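Local coordinates for conserved domain protein (Streptococcus pneumoniae, PDB 2I7R), which is of unknown function but belongs to the glyoxalase/bleomycin resistance protein/dioxygenase superfamily, built from paired beta-alpha-beta-beta-beta modules, at residues Y78-E83 and L112-M117. Residues are numbered along the deposited sequence; the frame is centred on the assembly and turned at random.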
loop_
_atom_site.group_PDB
_atom_site.type_symbol
_atom_site.label_atom_id
_atom_site.label_comp_id
_atom_site.label_asym_id
_atom_site.label_seq_id
_atom_site.Cartn_x
_atom_site.Cartn_y
_atom_site.Cartn_z
ATOM N N TYR A 78 -5.936 -5.684 19.841
ATOM C CA TYR A 78 -5.132 -6.803 20.312
ATOM C C TYR A 78 -5.950 -7.934 20.888
ATOM O O TYR A 78 -5.813 -9.072 20.457
ATOM C CB TYR A 78 -4.110 -6.337 21.344
ATOM C CG TYR A 78 -3.124 -7.384 21.760
ATOM C CD1 TYR A 78 -2.492 -8.177 20.812
ATOM C CD2 TYR A 78 -2.803 -7.572 23.113
ATOM C CE1 TYR A 78 -1.562 -9.114 21.169
ATOM C CE2 TYR A 78 -1.862 -8.525 23.496
ATOM C CZ TYR A 78 -1.248 -9.296 22.503
ATOM O OH TYR A 78 -0.294 -10.238 22.824
ATOM N N LYS A 79 -6.795 -7.603 21.857
ATOM C CA LYS A 79 -7.660 -8.571 22.510
ATOM C C LYS A 79 -8.556 -9.273 21.479
ATOM O O LYS A 79 -8.699 -10.496 21.500
ATOM C CB LYS A 79 -8.531 -7.889 23.581
ATOM C CG LYS A 79 -9.369 -8.879 24.426
ATOM C CD LYS A 79 -10.640 -8.233 24.983
ATOM C CE LYS A 79 -10.341 -7.455 26.264
ATOM N NZ LYS A 79 -11.503 -7.604 27.221
ATOM N N ARG A 80 -9.144 -8.480 20.593
ATOM C CA ARG A 80 -10.025 -8.979 19.558
ATOM C C ARG A 80 -9.290 -10.015 18.712
ATOM O O ARG A 80 -9.788 -11.151 18.504
ATOM C CB ARG A 80 -10.545 -7.812 18.698
ATOM C CG ARG A 80 -11.518 -8.195 17.604
ATOM C CD ARG A 80 -11.980 -6.984 16.805
ATOM N NE ARG A 80 -10.890 -6.223 16.187
ATOM C CZ ARG A 80 -10.205 -6.590 15.095
ATOM N NH1 ARG A 80 -10.463 -7.753 14.474
ATOM N NH2 ARG A 80 -9.220 -5.795 14.635
ATOM N N LEU A 81 -8.101 -9.640 18.262
ATOM C CA LEU A 81 -7.304 -10.489 17.393
ATOM C C LEU A 81 -6.807 -11.763 18.067
ATOM O O LEU A 81 -6.727 -12.805 17.415
ATOM C CB LEU A 81 -6.150 -9.710 16.740
ATOM C CG LEU A 81 -6.582 -8.546 15.845
ATOM C CD1 LEU A 81 -5.424 -7.506 15.611
ATOM C CD2 LEU A 81 -7.242 -9.036 14.522
ATOM N N ASN A 82 -6.456 -11.676 19.351
ATOM C CA ASN A 82 -5.987 -12.838 20.134
ATOM C C ASN A 82 -7.104 -13.850 20.277
ATOM O O ASN A 82 -6.870 -15.050 20.140
ATOM C CB ASN A 82 -5.517 -12.446 21.546
ATOM C CG ASN A 82 -4.055 -12.066 21.602
ATOM O OD1 ASN A 82 -3.328 -12.095 20.595
ATOM N ND2 ASN A 82 -3.604 -11.699 22.795
ATOM N N GLU A 83 -8.309 -13.362 20.579
ATOM C CA GLU A 83 -9.486 -14.234 20.676
ATOM C C GLU A 83 -9.758 -14.910 19.343
ATOM O O GLU A 83 -10.235 -16.021 19.339
ATOM C CB GLU A 83 -10.753 -13.481 21.071
ATOM C CG GLU A 83 -10.743 -12.761 22.391
ATOM C CD GLU A 83 -12.026 -11.929 22.575
ATOM O OE1 GLU A 83 -13.126 -12.497 22.333
ATOM O OE2 GLU A 83 -11.947 -10.721 22.948
ATOM N N LEU A 112 0.089 -6.358 8.835
ATOM C CA LEU A 112 -0.708 -5.182 9.174
ATOM C C LEU A 112 -0.196 -4.630 10.490
ATOM O O LEU A 112 0.192 -5.400 11.382
ATOM C CB LEU A 112 -2.213 -5.502 9.248
ATOM C CG LEU A 112 -2.877 -5.725 7.862
ATOM C CD1 LEU A 112 -2.601 -7.121 7.350
ATOM C CD2 LEU A 112 -4.405 -5.475 7.899
ATOM N N ASP A 113 -0.190 -3.304 10.591
ATOM C CA ASP A 113 0.107 -2.630 11.858
ATOM C C ASP A 113 -1.100 -1.809 12.266
ATOM O O ASP A 113 -1.541 -0.942 11.520
ATOM C CB ASP A 113 1.346 -1.737 11.700
ATOM C CG ASP A 113 1.659 -0.910 12.940
ATOM O OD1 ASP A 113 1.369 -1.365 14.056
ATOM O OD2 ASP A 113 2.203 0.193 12.792
ATOM N N PHE A 114 -1.668 -2.130 13.426
ATOM C CA PHE A 114 -2.661 -1.272 14.064
ATOM C C PHE A 114 -1.920 -0.379 15.082
ATOM O O PHE A 114 -1.341 -0.884 16.042
ATOM C CB PHE A 114 -3.746 -2.123 14.732
ATOM C CG PHE A 114 -4.493 -3.022 13.769
ATOM C CD1 PHE A 114 -5.649 -2.577 13.141
ATOM C CD2 PHE A 114 -4.027 -4.302 13.481
ATOM C CE1 PHE A 114 -6.355 -3.411 12.257
ATOM C CE2 PHE A 114 -4.722 -5.153 12.596
ATOM C CZ PHE A 114 -5.879 -4.710 11.977
ATOM N N TYR A 115 -1.926 0.935 14.852
ATOM C CA TYR A 115 -1.102 1.843 15.641
ATOM C C TYR A 115 -1.843 3.133 16.049
ATOM O O TYR A 115 -2.862 3.472 15.478
ATOM C CB TYR A 115 0.231 2.178 14.906
ATOM C CG TYR A 115 0.095 3.255 13.832
ATOM C CD1 TYR A 115 0.574 4.548 14.038
ATOM C CD2 TYR A 115 -0.543 2.972 12.624
ATOM C CE1 TYR A 115 0.426 5.534 13.048
ATOM C CE2 TYR A 115 -0.678 3.922 11.644
ATOM C CZ TYR A 115 -0.195 5.202 11.857
ATOM O OH TYR A 115 -0.380 6.126 10.863
ATOM N N ARG A 116 -1.312 3.812 17.062
ATOM C CA ARG A 116 -1.769 5.152 17.446
ATOM C C ARG A 116 -0.605 5.991 17.928
ATOM O O ARG A 116 0.388 5.477 18.378
ATOM C CB ARG A 116 -2.928 5.138 18.487
ATOM C CG ARG A 116 -2.752 4.201 19.636
ATOM C CD ARG A 116 -3.782 4.489 20.806
ATOM N NE ARG A 116 -3.379 5.711 21.441
ATOM C CZ ARG A 116 -2.368 5.831 22.305
ATOM N NH1 ARG A 116 -1.695 4.781 22.748
ATOM N NH2 ARG A 116 -2.045 7.041 22.742
HETATM N N MSE A 117 -0.737 7.295 17.823
HETATM C CA MSE A 117 0.356 8.196 18.184
HETATM C C MSE A 117 0.019 9.152 19.363
HETATM O O MSE A 117 -1.147 9.347 19.647
HETATM C CB MSE A 117 0.786 8.959 16.932
HETATM C CG MSE A 117 1.291 8.024 15.829
HETATM SE SE MSE A 117 1.934 8.966 14.233
HETATM C CE MSE A 117 0.208 9.388 13.414
#
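Leu81 and Phe114 meet through matching first torsions: in each, CG stands opposite the carbonyl carbon and beside the backbone N (chi1 -61° and -60°), which carries the leucine branch off the helix and the phenyl ring off the strand into the same layer. Of the two leucine methyls, CD1 does the touching, lying 3.9 Å from Phe114 CE2 and 4.1 Å from Phe114 CD2, so it rests against one side bond of the ring. The methyl comes in obliquely, neither squarely over the ring nor in its plane, and the contact is purely apolar. A branched leucine suits a buried helix position because CD1 can meet the ring while the residue also packs on the neighbouring strand; the long, flat phenyl ring of Phe114 projects from the strand toward the helix and gives that methyl a broad apolar surface.

Arg80, next to Leu81 on the helix, adds a looser contact. Its first two torsions are extended (chi1 -178°), and a turn at chi3 swings the guanidinium round to the ring, where NH2 lies 4.4 Å from Phe114 CZ. That carbon sits at the guanidinium's edge, near its plane, so the two flat groups do not stack. It is thus the guanidinium end that makes the contact, and this polar end is held by hydrogen bonds from NH2 to Asn77 OD1 and to the carbonyl oxygen of Ile26.

Phe114 belongs to strand 111-116, an inner strand between the parallel 65-70 and the antiparallel 100-105. Helix 74-84 packs on this four-stranded sheet, Leu81 also touching Leu102 and Val104 of strand 100-105, while Arg80 links the helix to the end of helix 16-27 through Ile26.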